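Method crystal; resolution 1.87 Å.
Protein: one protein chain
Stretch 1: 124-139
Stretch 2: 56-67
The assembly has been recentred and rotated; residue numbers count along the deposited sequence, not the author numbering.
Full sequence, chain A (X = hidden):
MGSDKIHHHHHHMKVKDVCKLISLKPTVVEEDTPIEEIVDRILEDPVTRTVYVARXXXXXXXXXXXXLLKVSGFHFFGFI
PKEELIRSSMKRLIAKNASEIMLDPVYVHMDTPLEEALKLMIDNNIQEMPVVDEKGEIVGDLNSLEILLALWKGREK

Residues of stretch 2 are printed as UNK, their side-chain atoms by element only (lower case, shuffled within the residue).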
# COMPACT_ATOMS: atom_id res chain seq x y z
N ASN A 124 9.38 -2.60 -8.34
CA ASN A 124 9.01 -3.80 -7.58
C ASN A 124 7.61 -3.72 -6.98
O ASN A 124 7.11 -4.64 -6.31
CB ASN A 124 10.04 -3.99 -6.45
CG ASN A 124 11.41 -4.38 -6.99
OD1 ASN A 124 11.61 -5.53 -7.37
ND2 ASN A 124 12.33 -3.42 -7.09
N ASN A 125 6.95 -2.61 -7.24
CA ASN A 125 5.61 -2.38 -6.75
C ASN A 125 5.48 -2.67 -5.27
O ASN A 125 4.58 -3.41 -4.84
CB ASN A 125 4.56 -3.18 -7.54
CG ASN A 125 3.12 -2.83 -7.06
OD1 ASN A 125 2.87 -1.69 -6.73
ND2 ASN A 125 2.20 -3.82 -7.02
N ILE A 126 6.40 -2.10 -4.48
CA ILE A 126 6.33 -2.14 -3.02
C ILE A 126 6.37 -0.70 -2.46
O ILE A 126 6.81 0.20 -3.14
CB ILE A 126 7.52 -2.99 -2.46
CG1 ILE A 126 8.84 -2.32 -2.78
CG2 ILE A 126 7.52 -4.45 -3.02
CD1 ILE A 126 10.07 -3.12 -2.45
N GLN A 127 5.89 -0.49 -1.24
CA GLN A 127 5.88 0.80 -0.57
C GLN A 127 6.60 0.83 0.80
O GLN A 127 6.38 1.74 1.62
CB GLN A 127 4.43 1.29 -0.43
CG GLN A 127 3.78 1.46 -1.80
CD GLN A 127 2.50 2.20 -1.79
OE1 GLN A 127 2.39 3.19 -1.10
NE2 GLN A 127 1.54 1.79 -2.63
N GLU A 128 7.44 -0.17 1.08
CA GLU A 128 8.18 -0.20 2.35
C GLU A 128 9.32 -1.15 2.14
O GLU A 128 9.15 -2.24 1.59
CB GLU A 128 7.35 -0.69 3.52
CG GLU A 128 8.01 -0.52 4.87
CD GLU A 128 7.22 -1.04 6.05
OE1 GLU A 128 6.11 -1.49 5.85
OE2 GLU A 128 7.70 -0.96 7.21
N MET A 129 10.49 -0.70 2.55
CA MET A 129 11.72 -1.40 2.31
C MET A 129 12.52 -1.26 3.55
O MET A 129 12.46 -0.23 4.19
CB MET A 129 12.53 -0.75 1.19
CG MET A 129 12.20 -1.21 -0.14
SD MET A 129 13.23 -0.55 -1.46
CE MET A 129 12.88 1.08 -1.24
N PRO A 130 13.36 -2.26 3.85
CA PRO A 130 14.23 -2.17 5.01
C PRO A 130 15.51 -1.48 4.61
O PRO A 130 15.88 -1.51 3.45
CB PRO A 130 14.49 -3.65 5.34
CG PRO A 130 14.51 -4.30 4.02
CD PRO A 130 13.55 -3.55 3.15
N VAL A 131 16.17 -0.85 5.58
CA VAL A 131 17.48 -0.27 5.40
C VAL A 131 18.44 -1.20 6.11
O VAL A 131 18.26 -1.51 7.28
CB VAL A 131 17.56 1.16 5.98
CG1 VAL A 131 18.89 1.79 5.70
CG2 VAL A 131 16.38 2.02 5.42
N VAL A 132 19.45 -1.67 5.40
CA VAL A 132 20.32 -2.70 5.92
C VAL A 132 21.75 -2.19 5.97
O VAL A 132 22.12 -1.26 5.25
CB VAL A 132 20.26 -4.03 5.08
CG1 VAL A 132 18.83 -4.54 4.97
CG2 VAL A 132 20.89 -3.87 3.68
N ASP A 133 22.54 -2.80 6.84
CA ASP A 133 23.95 -2.50 6.93
C ASP A 133 24.65 -3.45 5.98
O ASP A 133 24.02 -4.02 5.10
CB ASP A 133 24.45 -2.57 8.37
CG ASP A 133 24.34 -3.96 9.00
OD1 ASP A 133 24.09 -4.96 8.29
OD2 ASP A 133 24.51 -4.13 10.23
N GLU A 134 25.96 -3.62 6.14
CA GLU A 134 26.72 -4.35 5.14
C GLU A 134 26.79 -5.84 5.40
O GLU A 134 27.45 -6.56 4.66
CB GLU A 134 28.15 -3.80 5.03
CG GLU A 134 28.60 -3.70 3.58
CD GLU A 134 27.99 -2.51 2.85
OE1 GLU A 134 26.88 -2.64 2.27
OE2 GLU A 134 28.62 -1.44 2.87
N LYS A 135 26.12 -6.30 6.45
CA LYS A 135 26.12 -7.71 6.81
C LYS A 135 24.70 -8.25 6.84
O LYS A 135 24.40 -9.21 7.55
CB LYS A 135 26.87 -7.96 8.13
CG LYS A 135 26.38 -7.17 9.35
CD LYS A 135 27.36 -7.36 10.52
CE LYS A 135 26.84 -6.77 11.83
NZ LYS A 135 26.98 -5.29 11.91
N GLY A 136 23.83 -7.64 6.04
CA GLY A 136 22.48 -8.13 5.85
C GLY A 136 21.53 -7.94 7.02
O GLY A 136 20.49 -8.61 7.09
N GLU A 137 21.85 -7.00 7.91
CA GLU A 137 21.05 -6.78 9.11
C GLU A 137 20.26 -5.49 9.04
O GLU A 137 20.72 -4.49 8.51
CB GLU A 137 21.94 -6.81 10.35
CG GLU A 137 22.61 -8.16 10.51
CD GLU A 137 23.31 -8.35 11.85
OE1 GLU A 137 23.32 -7.40 12.67
OE2 GLU A 137 23.85 -9.47 12.07
N ILE A 138 19.05 -5.54 9.58
CA ILE A 138 18.12 -4.40 9.55
C ILE A 138 18.48 -3.32 10.58
O ILE A 138 18.56 -3.59 11.78
CB ILE A 138 16.65 -4.88 9.71
CG1 ILE A 138 16.30 -5.86 8.59
CG2 ILE A 138 15.67 -3.68 9.68
CD1 ILE A 138 14.93 -6.46 8.72
N VAL A 139 18.73 -2.12 10.07
CA VAL A 139 19.12 -0.97 10.89
C VAL A 139 18.11 0.18 10.83
O VAL A 139 18.22 1.15 11.56
CB VAL A 139 20.53 -0.47 10.49
CG1 VAL A 139 21.62 -1.51 10.87
CG2 VAL A 139 20.58 -0.14 9.01
N UNK A 56 18.44 -15.86 12.01
CA UNK A 56 19.67 -15.51 12.71
C UNK A 56 20.02 -14.01 12.54
O UNK A 56 21.18 -13.64 12.33
c UNK A 56 20.84 -16.39 12.24
o UNK A 56 19.96 -18.35 13.35
c UNK A 56 20.54 -17.89 12.33
o UNK A 56 20.86 -18.69 11.41
N UNK A 57 19.00 -13.15 12.62
CA UNK A 57 19.15 -11.70 12.46
C UNK A 57 19.56 -11.18 11.09
O UNK A 57 19.85 -9.99 10.96
n UNK A 57 20.01 -11.59 15.91
c UNK A 57 19.39 -11.03 14.87
o UNK A 57 18.28 -10.47 14.95
c UNK A 57 20.07 -11.13 13.54
N UNK A 58 19.56 -12.05 10.08
CA UNK A 58 19.85 -11.68 8.70
C UNK A 58 18.55 -11.59 7.93
O UNK A 58 17.66 -12.37 8.15
c UNK A 58 24.29 -12.26 9.53
c UNK A 58 20.75 -12.73 8.05
c UNK A 58 22.90 -11.88 9.02
c UNK A 58 22.00 -13.08 8.86
n UNK A 58 25.24 -11.09 9.46
N UNK A 59 18.44 -10.61 7.05
CA UNK A 59 17.29 -10.48 6.16
C UNK A 59 17.30 -11.56 5.05
O UNK A 59 18.24 -11.66 4.29
c UNK A 59 16.49 -7.45 3.89
c UNK A 59 17.30 -9.08 5.55
c UNK A 59 16.16 -8.73 4.62
c UNK A 59 14.84 -8.64 5.40
N UNK A 60 16.24 -12.36 4.97
CA UNK A 60 16.15 -13.43 3.98
C UNK A 60 14.94 -13.38 3.07
O UNK A 60 14.95 -14.03 2.04
c UNK A 60 17.63 -15.03 5.29
c UNK A 60 15.17 -15.21 5.52
c UNK A 60 16.30 -14.88 4.59
N UNK A 61 13.89 -12.64 3.41
CA UNK A 61 12.81 -12.49 2.45
C UNK A 61 11.92 -11.32 2.78
O UNK A 61 12.04 -10.70 3.84
N UNK A 62 10.95 -11.05 1.93
CA UNK A 62 9.99 -10.01 2.25
C UNK A 62 8.61 -10.40 1.75
O UNK A 62 8.46 -11.17 0.85
c UNK A 62 10.35 -8.65 0.08
c UNK A 62 10.46 -8.67 1.62
s UNK A 62 10.73 -7.06 -0.79
c UNK A 62 10.13 -7.39 -2.51
N UNK A 63 7.57 -9.90 2.38
CA UNK A 63 6.25 -10.20 1.93
C UNK A 63 5.53 -8.85 1.87
O UNK A 63 5.07 -8.35 2.90
c UNK A 63 6.43 -12.41 3.17
c UNK A 63 4.11 -11.40 2.61
c UNK A 63 5.98 -13.31 4.38
c UNK A 63 5.59 -11.14 2.97
N UNK A 64 5.50 -8.22 0.69
CA UNK A 64 4.60 -7.08 0.47
C UNK A 64 3.13 -7.45 0.68
O UNK A 64 2.66 -8.55 0.32
c UNK A 64 4.85 -6.74 -1.01
c UNK A 64 6.29 -8.51 -0.52
c UNK A 64 6.16 -7.18 -1.22
N UNK A 65 2.38 -6.54 1.28
CA UNK A 65 0.99 -6.84 1.55
C UNK A 65 0.24 -7.18 0.26
O UNK A 65 -0.68 -8.01 0.29
c UNK A 65 -1.22 -5.88 2.27
c UNK A 65 0.33 -5.69 2.26
c UNK A 65 0.88 -5.61 3.65
N UNK A 66 0.63 -6.59 -0.87
CA UNK A 66 -0.10 -6.89 -2.12
C UNK A 66 0.27 -8.30 -2.58
O UNK A 66 -0.54 -8.99 -3.28
s UNK A 66 -2.23 -6.33 -4.74
c UNK A 66 0.19 -5.85 -3.21
c UNK A 66 -2.61 -4.65 -4.88
c UNK A 66 -0.33 -6.23 -4.62
N UNK A 67 1.49 -8.74 -2.28
CA UNK A 67 1.85 -10.13 -2.59
C UNK A 67 0.98 -11.11 -1.74
O UNK A 67 0.46 -12.07 -2.27
n UNK A 67 4.57 -13.85 -2.66
c UNK A 67 4.38 -12.72 -1.90
c UNK A 67 3.74 -11.81 -2.67
n UNK A 67 3.59 -12.39 -3.91
c UNK A 67 4.10 -13.62 -3.88
c UNK A 67 3.33 -10.40 -2.36
O HOH W 1 18.23 -7.93 11.34

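Position 56 has two side-chain carbons, the second carrying two oxygens: a carboxylate, Asp-56. It makes no contact with stretch 1.

Position 57 also has two carbons, but the second bears one oxygen and one nitrogen, which makes it Asn-57. Its contribution is mainly backbone: its O lies 3.3 Å from Glu-137 CG and accepts from a water (2.6 Å from Asn-57 O) that in turn accepts from Ile-138 N at 3.1 Å.

At position 58 four carbons run in a row to a terminal nitrogen, 2.8 Å from the O of Lys-135. This is Lys-58. NZ donates to that carbonyl and forms a salt bridge with Glu-137, weak as a hydrogen bond, at 3.4 Å between Lys-58 NZ and Glu-137 OE2.

Position 59 has four carbons forked at the second, so the residue is Leu-59, with chi1 t and chi2 p. The fork straddles apolar neighbours: CD2 is 3.7 Å from Pro-130 CG and 3.9 Å from Val-132 CG1, while CD1 is 4.0 Å from Ile-138 CD1. Its backbone N donates to Gly-136 O at 2.9 Å, nearly linear at 172°.

Position 60 has one carbon carrying two more, a valine; Val-60 points its CA-to-CB bond away from stretch 1. Position 61 has no side-chain atoms and is Gly-61.

Position 62 is an unbranched chain of two carbons, sulfur and carbon, hence Met-62. Its CE reaches Ile-126 CG2 at 4.0 Å.

Position 63 has four carbons forked at the first, one arm two carbons long: Ile-63, out of reach. In position 64 three carbons close a ring onto the backbone N, which identifies Pro-64. Its CG packs 3.5 Å from Ile-126 CG2, and the residue occupies the N-cap position.

Position 65 repeats the three-carbon fork, Val-65, without contact. Position 66 repeats the unbranched thioether; Met-66 places CG 4.2 Å from Asn-125 ND2. Position 67 has one carbon and a five-membered ring of three carbons and two nitrogens, His-67, out of reach of stretch 1.

The contact buries 537 Å², both sides summed, and combines polar and apolar parts. Near the turn, Asp-133 OD1 accepts from Lys-135 N (3.0 Å) and Glu-137 N (3.1 Å), bracing the segment whose carbonyls, Lys-135 O and Gly-136 O, receive Lys-58 NZ and Leu-59 N. Along the strand, side chains at 59, 62 and 64 point toward stretch 1 and meet Pro-130, Val-132, Ile-138 and Ile-126, so positions 59, 62 and 64 supply the apolar packing, while Val-60 points away and Gly-61 has no side chain.

Stretch 2 56-67: DNKLVGMIPVMH
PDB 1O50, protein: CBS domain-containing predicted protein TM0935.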